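Local atomic coordinates of putative creatinine amidohydrolase (Bacteroides fragilis, PDB entry 3LUB), a protein that probably hydrolyses non-peptide carbon-nitrogen bonds in linear amides, as a zinc-binding member of the creatininase superfamily. Residues K20-E32 with F111-F125. Residues are numbered along the deposited sequence; the frame is centred on the assembly and turned at random.
With ZN (zinc ion), chain B; EDO (1,2-ethanediol), chain C.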
ATOM      1  N   LYS F  20      28.238  -7.308  23.830  1.00 30.80           N
ATOM      2  CA  LYS F  20      27.933  -6.017  23.225  1.00 29.80           C
ATOM      3  C   LYS F  20      28.227  -6.041  21.747  1.00 26.94           C
ATOM      4  O   LYS F  20      29.353  -6.348  21.343  1.00 24.52           O
ATOM      5  CB  LYS F  20      28.765  -4.904  23.857  1.00 31.92           C
ATOM      6  CG  LYS F  20      28.098  -3.532  23.666  1.00 40.31           C
ATOM      7  CD  LYS F  20      29.036  -2.349  23.696  1.00 47.54           C
ATOM      8  CE  LYS F  20      28.394  -1.178  22.948  1.00 54.82           C
ATOM      9  NZ  LYS F  20      26.919  -1.038  23.240  1.00 55.19           N
ATOM     10  N   TYR F  21      27.229  -5.701  20.938  1.00 25.36           N
ATOM     11  CA  TYR F  21      27.421  -5.615  19.496  1.00 24.41           C
ATOM     12  C   TYR F  21      27.374  -4.160  19.077  1.00 23.78           C
ATOM     13  O   TYR F  21      26.530  -3.404  19.524  1.00 25.72           O
ATOM     14  CB  TYR F  21      26.394  -6.474  18.731  1.00 23.41           C
ATOM     15  CG  TYR F  21      26.636  -7.948  18.906  1.00 22.01           C
ATOM     16  CD1 TYR F  21      26.119  -8.637  19.992  1.00 21.30           C
ATOM     17  CD2 TYR F  21      27.387  -8.650  18.010  1.00 17.35           C
ATOM     18  CE1 TYR F  21      26.368  -9.976  20.171  1.00 20.14           C
ATOM     19  CE2 TYR F  21      27.608  -9.998  18.175  1.00 18.20           C
ATOM     20  CZ  TYR F  21      27.107 -10.650  19.281  1.00 19.39           C
ATOM     21  OH  TYR F  21      27.360 -11.993  19.492  1.00 22.82           O
ATOM     22  N   ASP F  22      28.315  -3.788  18.226  1.00 24.83           N
ATOM     23  CA  ASP F  22      28.485  -2.409  17.755  1.00 26.15           C
ATOM     24  C   ASP F  22      27.816  -2.172  16.398  1.00 26.01           C
ATOM     25  O   ASP F  22      27.068  -1.190  16.217  1.00 27.45           O
ATOM     26  CB  ASP F  22      29.977  -2.106  17.618  1.00 26.38           C
ATOM     27  CG  ASP F  22      30.695  -2.137  18.947  1.00 31.87           C
ATOM     28  OD1 ASP F  22      30.343  -1.294  19.783  1.00 37.56           O
ATOM     29  OD2 ASP F  22      31.574  -3.012  19.150  1.00 31.21           O
ATOM     30  N   VAL F  23      28.105  -3.053  15.446  1.00 24.12           N
ATOM     31  CA  VAL F  23      27.567  -2.922  14.070  1.00 23.07           C
ATOM     32  C   VAL F  23      26.836  -4.172  13.661  1.00 21.45           C
ATOM     33  O   VAL F  23      27.243  -5.239  14.048  1.00 20.18           O
ATOM     34  CB  VAL F  23      28.692  -2.599  13.068  1.00 25.08           C
ATOM     35  CG1 VAL F  23      28.127  -2.247  11.696  1.00 22.28           C
ATOM     36  CG2 VAL F  23      29.581  -1.482  13.637  1.00 22.07           C
ATOM     37  N   ILE F  24      25.735  -4.027  12.901  1.00 20.41           N
ATOM     38  CA  ILE F  24      25.001  -5.171  12.314  1.00 18.44           C
ATOM     39  C   ILE F  24      25.290  -5.186  10.820  1.00 17.98           C
ATOM     40  O   ILE F  24      25.312  -4.153  10.157  1.00 18.52           O
ATOM     41  CB  ILE F  24      23.442  -5.077  12.544  1.00 18.78           C
ATOM     42  CG1 ILE F  24      23.092  -4.737  14.022  1.00 22.14           C
ATOM     43  CG2 ILE F  24      22.707  -6.318  12.011  1.00 15.61           C
ATOM     44  CD1 ILE F  24      23.772  -5.573  15.074  1.00 22.20           C
ATOM     45  N   ILE F  25      25.521  -6.366  10.276  1.00 17.81           N
ATOM     46  CA  ILE F  25      25.781  -6.516   8.841  1.00 19.41           C
ATOM     47  C   ILE F  25      24.668  -7.350   8.271  1.00 16.78           C
ATOM     48  O   ILE F  25      24.417  -8.442   8.755  1.00 17.79           O
ATOM     49  CB  ILE F  25      27.123  -7.217   8.520  1.00 21.24           C
ATOM     50  CG1 ILE F  25      28.243  -6.799   9.513  1.00 23.60           C
ATOM     51  CG2 ILE F  25      27.461  -6.933   7.143  1.00 15.04           C
ATOM     52  CD1 ILE F  25      28.473  -5.384   9.594  1.00 30.14           C
ATOM     53  N   LEU F  26      23.974  -6.820   7.270  1.00 17.38           N
ATOM     54  CA  LEU F  26      22.926  -7.543   6.585  1.00 17.49           C
ATOM     55  C   LEU F  26      23.390  -7.942   5.183  1.00 18.03           C
ATOM     56  O   LEU F  26      23.446  -7.097   4.287  1.00 19.07           O
ATOM     57  CB  LEU F  26      21.653  -6.687   6.526  1.00 18.73           C
ATOM     58  CG  LEU F  26      20.377  -7.273   5.909  1.00 17.03           C
ATOM     59  CD1 LEU F  26      19.938  -8.487   6.726  1.00 10.71           C
ATOM     60  CD2 LEU F  26      19.287  -6.185   5.845  1.00 15.65           C
ATOM     61  N   PRO F  27      23.753  -9.227   4.987  1.00 18.35           N
ATOM     62  CA  PRO F  27      24.018  -9.660   3.635  1.00 18.28           C
ATOM     63  C   PRO F  27      22.685  -9.763   2.843  1.00 18.70           C
ATOM     64  O   PRO F  27      21.669 -10.234   3.364  1.00 18.21           O
ATOM     65  CB  PRO F  27      24.716 -11.027   3.810  1.00 18.89           C
ATOM     66  CG  PRO F  27      24.967 -11.176   5.286  1.00 19.76           C
ATOM     67  CD  PRO F  27      23.934 -10.319   5.951  1.00 20.07           C
ATOM     68  N   TRP F  28      22.691  -9.254   1.616  1.00 18.75           N
ATOM     69  CA  TRP F  28      21.492  -9.242   0.811  1.00 17.27           C
ATOM     70  C   TRP F  28      21.850  -9.725  -0.566  1.00 16.57           C
ATOM     71  O   TRP F  28      22.705  -9.121  -1.288  1.00 16.98           O
ATOM     72  CB  TRP F  28      20.893  -7.839   0.787  1.00 16.76           C
ATOM     73  CG  TRP F  28      19.485  -7.805   0.391  1.00 15.35           C
ATOM     74  CD1 TRP F  28      18.928  -8.423  -0.689  1.00 15.30           C
ATOM     75  CD2 TRP F  28      18.420  -7.132   1.063  1.00 13.93           C
ATOM     76  NE1 TRP F  28      17.592  -8.155  -0.748  1.00 16.73           N
ATOM     77  CE2 TRP F  28      17.246  -7.358   0.304  1.00 15.12           C
ATOM     78  CE3 TRP F  28      18.347  -6.326   2.206  1.00 11.18           C
ATOM     79  CZ2 TRP F  28      16.000  -6.829   0.660  1.00 14.49           C
ATOM     80  CZ3 TRP F  28      17.131  -5.806   2.558  1.00 16.71           C
ATOM     81  CH2 TRP F  28      15.958  -6.063   1.790  1.00 18.06           C
ATOM     82  N   GLY F  29      21.219 -10.840  -0.913  1.00 16.22           N
ATOM     83  CA  GLY F  29      21.497 -11.564  -2.117  1.00 16.87           C
ATOM     84  C   GLY F  29      20.366 -11.626  -3.126  1.00 16.95           C
ATOM     85  O   GLY F  29      19.706 -10.633  -3.402  1.00 17.03           O
ATOM     86  N   ALA F  30      20.217 -12.796  -3.712  1.00 17.12           N
ATOM     87  CA  ALA F  30      19.261 -13.077  -4.774  1.00 17.08           C
ATOM     88  C   ALA F  30      19.179 -14.591  -4.891  1.00 17.53           C
ATOM     89  O   ALA F  30      20.106 -15.292  -4.467  1.00 18.60           O
ATOM     90  CB  ALA F  30      19.722 -12.458  -6.134  1.00 14.70           C
ATOM     91  N   THR F  31      18.070 -15.068  -5.464  1.00 19.05           N
ATOM     92  CA  THR F  31      17.860 -16.454  -5.866  1.00 18.40           C
ATOM     93  C   THR F  31      17.803 -16.436  -7.422  1.00 20.01           C
ATOM     94  O   THR F  31      16.801 -16.040  -8.046  1.00 18.92           O
ATOM     95  CB  THR F  31      16.594 -17.010  -5.177  1.00 18.63           C
ATOM     96  OG1 THR F  31      16.690 -16.772  -3.754  1.00 17.87           O
ATOM     97  CG2 THR F  31      16.353 -18.527  -5.468  1.00 14.28           C
ATOM     98  N   GLU F  32      18.902 -16.858  -8.040  1.00 20.14           N
ATOM     99  CA  GLU F  32      19.242 -16.448  -9.396  1.00 20.40           C
ATOM    100  C   GLU F  32      20.201 -17.434 -10.033  1.00 20.95           C
ATOM    101  O   GLU F  32      21.242 -17.720  -9.468  1.00 21.18           O
ATOM    102  CB  GLU F  32      19.916 -15.071  -9.368  1.00 17.96           C
ATOM    103  CG  GLU F  32      20.161 -14.444 -10.734  1.00 20.65           C
ATOM    104  CD  GLU F  32      21.013 -13.196 -10.680  1.00 23.66           C
ATOM    105  OE1 GLU F  32      21.821 -13.083  -9.725  1.00 22.59           O
ATOM    106  OE2 GLU F  32      20.899 -12.338 -11.590  1.00 22.23           O
ATOM    107  N   PHE F 111      20.032  -1.218  18.709  1.00 21.02           N
ATOM    108  CA  PHE F 111      21.060  -1.073  17.690  1.00 19.71           C
ATOM    109  C   PHE F 111      20.827   0.180  16.884  1.00 20.26           C
ATOM    110  O   PHE F 111      19.683   0.600  16.693  1.00 21.34           O
ATOM    111  CB  PHE F 111      21.109  -2.317  16.773  1.00 21.95           C
ATOM    112  CG  PHE F 111      21.404  -3.566  17.522  1.00 17.82           C
ATOM    113  CD1 PHE F 111      22.628  -3.716  18.169  1.00 21.47           C
ATOM    114  CD2 PHE F 111      20.451  -4.570  17.651  1.00 20.32           C
ATOM    115  CE1 PHE F 111      22.907  -4.848  18.891  1.00 19.70           C
ATOM    116  CE2 PHE F 111      20.729  -5.709  18.412  1.00 20.72           C
ATOM    117  CZ  PHE F 111      21.963  -5.840  19.021  1.00 22.44           C
ATOM    118  N   ARG F 112      21.916   0.762  16.399  1.00 19.84           N
ATOM    119  CA  ARG F 112      21.877   2.032  15.694  1.00 21.33           C
ATOM    120  C   ARG F 112      22.761   2.117  14.490  1.00 20.47           C
ATOM    121  O   ARG F 112      22.852   3.182  13.933  1.00 21.20           O
ATOM    122  CB  ARG F 112      22.279   3.164  16.647  1.00 20.84           C
ATOM    123  CG  ARG F 112      21.388   3.282  17.866  1.00 21.05           C
ATOM    124  CD  ARG F 112      19.964   3.702  17.450  1.00 22.73           C
ATOM    125  NE  ARG F 112      19.067   3.937  18.578  1.00 21.89           N
ATOM    126  CZ  ARG F 112      18.270   3.029  19.118  1.00 20.48           C
ATOM    127  NH1 ARG F 112      18.247   1.785  18.667  1.00 22.55           N
ATOM    128  NH2 ARG F 112      17.492   3.354  20.129  1.00 19.79           N
ATOM    129  N   LYS F 113      23.412   1.040  14.072  1.00 19.59           N
ATOM    130  CA  LYS F 113      24.304   1.064  12.931  1.00 20.24           C
ATOM    131  C   LYS F 113      24.178  -0.238  12.148  1.00 19.92           C
ATOM    132  O   LYS F 113      24.314  -1.348  12.727  1.00 19.65           O
ATOM    133  CB  LYS F 113      25.745   1.206  13.412  1.00 21.77           C
ATOM    134  CG  LYS F 113      25.978   2.474  14.159  1.00 27.22           C
ATOM    135  CD  LYS F 113      27.371   2.558  14.689  1.00 35.64           C
ATOM    136  CE  LYS F 113      27.639   3.954  15.260  1.00 39.51           C
ATOM    137  NZ  LYS F 113      28.847   3.900  16.144  1.00 42.87           N
ATOM    138  N   LEU F 114      23.927  -0.110  10.844  1.00 18.84           N
ATOM    139  CA  LEU F 114      23.707  -1.262   9.985  1.00 18.64           C
ATOM    140  C   LEU F 114      24.412  -1.060   8.673  1.00 17.92           C
ATOM    141  O   LEU F 114      24.327   0.012   8.084  1.00 19.13           O
ATOM    142  CB  LEU F 114      22.180  -1.446   9.738  1.00 19.99           C
ATOM    143  CG  LEU F 114      21.680  -2.493   8.743  1.00 15.90           C
ATOM    144  CD1 LEU F 114      21.925  -3.949   9.198  1.00 11.93           C
ATOM    145  CD2 LEU F 114      20.176  -2.279   8.432  1.00 18.03           C
ATOM    146  N   LEU F 115      25.114  -2.089   8.202  1.00 18.23           N
ATOM    147  CA  LEU F 115      25.622  -2.115   6.840  1.00 17.17           C
ATOM    148  C   LEU F 115      24.894  -3.187   6.073  1.00 17.42           C
ATOM    149  O   LEU F 115      24.873  -4.336   6.504  1.00 18.38           O
ATOM    150  CB  LEU F 115      27.114  -2.401   6.797  1.00 17.92           C
ATOM    151  CG  LEU F 115      27.681  -2.537   5.376  1.00 18.73           C
ATOM    152  CD1 LEU F 115      27.755  -1.165   4.741  1.00 16.44           C
ATOM    153  CD2 LEU F 115      28.990  -3.261   5.332  1.00 18.35           C
ATOM    154  N   ILE F 116      24.324  -2.807   4.932  1.00 17.13           N
ATOM    155  CA  ILE F 116      23.787  -3.755   3.961  1.00 17.69           C
ATOM    156  C   ILE F 116      24.905  -4.130   2.990  1.00 18.40           C
ATOM    157  O   ILE F 116      25.400  -3.273   2.280  1.00 17.72           O
ATOM    158  CB  ILE F 116      22.569  -3.189   3.152  1.00 18.57           C
ATOM    159  CG1 ILE F 116      21.457  -2.698   4.107  1.00 19.55           C
ATOM    160  CG2 ILE F 116      22.043  -4.260   2.219  1.00 12.55           C
ATOM    161  CD1 ILE F 116      20.435  -1.738   3.488  1.00 17.83           C
ATOM    162  N   LEU F 117      25.337  -5.401   3.024  1.00 17.59           N
ATOM    163  CA  LEU F 117      26.375  -5.876   2.119  1.00 17.14           C
ATOM    164  C   LEU F 117      25.727  -6.727   1.022  1.00 17.62           C
ATOM    165  O   LEU F 117      25.353  -7.887   1.243  1.00 17.45           O
ATOM    166  CB  LEU F 117      27.454  -6.675   2.879  1.00 16.58           C
ATOM    167  CG  LEU F 117      28.706  -7.094   2.086  1.00 18.46           C
ATOM    168  CD1 LEU F 117      29.446  -5.890   1.492  1.00 14.28           C
ATOM    169  CD2 LEU F 117      29.645  -7.922   2.948  1.00 16.13           C
ATOM    170  N   SER F 118      25.577  -6.133  -0.155  1.00 18.14           N
ATOM    171  CA  SER F 118      24.874  -6.787  -1.230  1.00 18.54           C
ATOM    172  C   SER F 118      25.808  -7.672  -2.058  1.00 20.34           C
ATOM    173  O   SER F 118      26.948  -7.344  -2.321  1.00 20.31           O
ATOM    174  CB  SER F 118      24.152  -5.773  -2.143  1.00 16.74           C
ATOM    175  OG  SER F 118      23.331  -6.446  -3.111  1.00 19.25           O
ATOM    176  N   GLY F 119      25.257  -8.799  -2.505  1.00 21.35           N
ATOM    177  CA  GLY F 119      25.917  -9.694  -3.436  1.00 20.36           C
ATOM    178  C   GLY F 119      25.348  -9.592  -4.823  1.00 19.94           C
ATOM    179  O   GLY F 119      25.849 -10.244  -5.719  1.00 21.28           O
ATOM    180  N   HIS F 120      24.323  -8.768  -5.012  1.00 19.62           N
ATOM    181  CA  HIS F 120      23.628  -8.691  -6.287  1.00 21.22           C
ATOM    182  C   HIS F 120      23.541  -7.234  -6.790  1.00 22.11           C
ATOM    183  O   HIS F 120      22.988  -6.377  -6.140  1.00 23.46           O
ATOM    184  CB  HIS F 120      22.262  -9.356  -6.133  1.00 18.81           C
ATOM    185  CG  HIS F 120      21.373  -9.241  -7.330  1.00 21.97           C
ATOM    186  ND1 HIS F 120      21.737  -9.689  -8.579  1.00 22.71           N
ATOM    187  CD2 HIS F 120      20.120  -8.733  -7.463  1.00 21.29           C
ATOM    188  CE1 HIS F 120      20.752  -9.457  -9.430  1.00 25.13           C
ATOM    189  NE2 HIS F 120      19.766  -8.864  -8.781  1.00 21.11           N
ATOM    190  N   GLY F 121      24.124  -6.966  -7.949  1.00 22.80           N
ATOM    191  CA  GLY F 121      24.157  -5.612  -8.505  1.00 22.85           C
ATOM    192  C   GLY F 121      22.801  -5.040  -8.922  1.00 23.37           C
ATOM    193  O   GLY F 121      22.658  -3.837  -9.047  1.00 24.76           O
ATOM    194  N   GLY F 122      21.810  -5.913  -9.106  1.00 23.67           N
ATOM    195  CA  GLY F 122      20.417  -5.544  -9.343  1.00 22.90           C
ATOM    196  C   GLY F 122      19.724  -4.929  -8.151  1.00 22.80           C
ATOM    197  O   GLY F 122      18.734  -4.242  -8.336  1.00 22.80           O
ATOM    198  N   ASN F 123      20.249  -5.157  -6.942  1.00 22.06           N
ATOM    199  CA  ASN F 123      19.733  -4.512  -5.747  1.00 21.63           C
ATOM    200  C   ASN F 123      20.230  -3.061  -5.614  1.00 22.13           C
ATOM    201  O   ASN F 123      21.400  -2.760  -5.825  1.00 21.50           O
ATOM    202  CB  ASN F 123      20.111  -5.297  -4.480  1.00 19.91           C
ATOM    203  CG  ASN F 123      19.588  -6.724  -4.474  1.00 21.25           C
ATOM    204  OD1 ASN F 123      18.551  -7.039  -5.103  1.00 15.97           O
ATOM    205  ND2 ASN F 123      20.287  -7.606  -3.736  1.00 13.84           N
ATOM    206  N   ASN F 124      19.309  -2.177  -5.264  1.00 21.29           N
ATOM    207  CA  ASN F 124      19.563  -0.744  -5.093  1.00 22.29           C
ATOM    208  C   ASN F 124      18.848  -0.293  -3.822  1.00 20.57           C
ATOM    209  O   ASN F 124      17.657  -0.479  -3.702  1.00 21.05           O
ATOM    210  CB  ASN F 124      19.043   0.021  -6.317  1.00 23.84           C
ATOM    211  CG  ASN F 124      19.859  -0.262  -7.589  1.00 29.72           C
ATOM    212  OD1 ASN F 124      21.048   0.062  -7.648  1.00 39.00           O
ATOM    213  ND2 ASN F 124      19.222  -0.860  -8.610  1.00 29.62           N
ATOM    214  N   PHE F 125      19.600   0.257  -2.869  1.00 20.09           N
ATOM    215  CA  PHE F 125      19.110   0.562  -1.549  1.00 19.15           C
ATOM    216  C   PHE F 125      19.104   2.036  -1.184  1.00 19.00           C
ATOM    217  O   PHE F 125      18.733   2.370  -0.065  1.00 19.47           O
ATOM    218  CB  PHE F 125      19.954  -0.192  -0.491  1.00 20.84           C
ATOM    219  CG  PHE F 125      19.880  -1.676  -0.627  1.00 20.17           C
ATOM    220  CD1 PHE F 125      18.749  -2.362  -0.204  1.00 20.68           C
ATOM    221  CD2 PHE F 125      20.914  -2.392  -1.224  1.00 16.70           C
ATOM    222  CE1 PHE F 125      18.640  -3.754  -0.375  1.00 15.13           C
ATOM    223  CE2 PHE F 125      20.803  -3.783  -1.399  1.00 17.08           C
ATOM    224  CZ  PHE F 125      19.655  -4.450  -0.964  1.00 16.68           C
TER
HETATM  225 ZN    ZN B 301      23.186 -11.392  -9.135  1.00 34.65          ZN
HETATM  226  C1  EDO C 256      13.599 -17.256  -1.902  1.00 31.49           C
HETATM  227  O1  EDO C 256      14.818 -17.974  -2.132  1.00 38.52           O
HETATM  228  C2  EDO C 256      12.823 -17.974  -0.804  1.00 34.92           C
HETATM  229  O2  EDO C 256      12.298 -19.222  -1.300  1.00 36.96           O
HETATM  230  O   HOH W   1      24.633  -0.357  17.302  1.00 33.59           O
HETATM  231  O   HOH W   2      24.484  -1.662  15.343  1.00 36.04           O
HETATM  232  O   HOH W   3      25.552 -11.611  -9.799  1.00 27.58           O
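Glu32 and His120 meet at a zinc ion: Glu32 OE1 binds it at 2.2 Å and His120 ND1 at 2.3 Å, with the carboxylate and imidazole planes almost perpendicular (88°). Glu32 reaches across because its side chain is extended, CG anti to the backbone N (chi1 -172°). A water and Asp43 complete this metal's ligands; Asp43 also binds the second zinc, together with His34 and Glu168.

The imidazole is held from several directions. Ala30 CB lies over one face, 4.1 Å from the centroid of the His120 ring, while Gly122 N sits over the centre of the other. His120 NE2 is hydrogen-bonded to Ala76 O, and Glu32 OE2 to Gln81, so both ligands are steered from a second shell. Just behind them Asn123 ND2 gives a straight bond to Gly29 O (3.1 Å), with the acceptor in the plane of its amide. In the type I turn His120-Asn123, His120 O accepts from Ser118 OG and Asn123 N on opposite faces of its plane.

Further back, Phe125 lays CE1 and CZ against one face of the Trp28 indole, the planes tilted by 58°, and Trp28 NE1 is hydrogen-bonded to Phe74 O. Five backbone hydrogen bonds join the parallel strands 23-28 and 113-118, and a sixth, from Gly119 N to Trp28 O, carries the ladder one residue past the end of the second strand. At the far end Ile24 CD1 rests on the Phe111 ring, 3.9 Å from its centroid. These are the central strands of a parallel alpha/beta sheet, whose C-terminal ends carry the creatininase-type dinuclear zinc site.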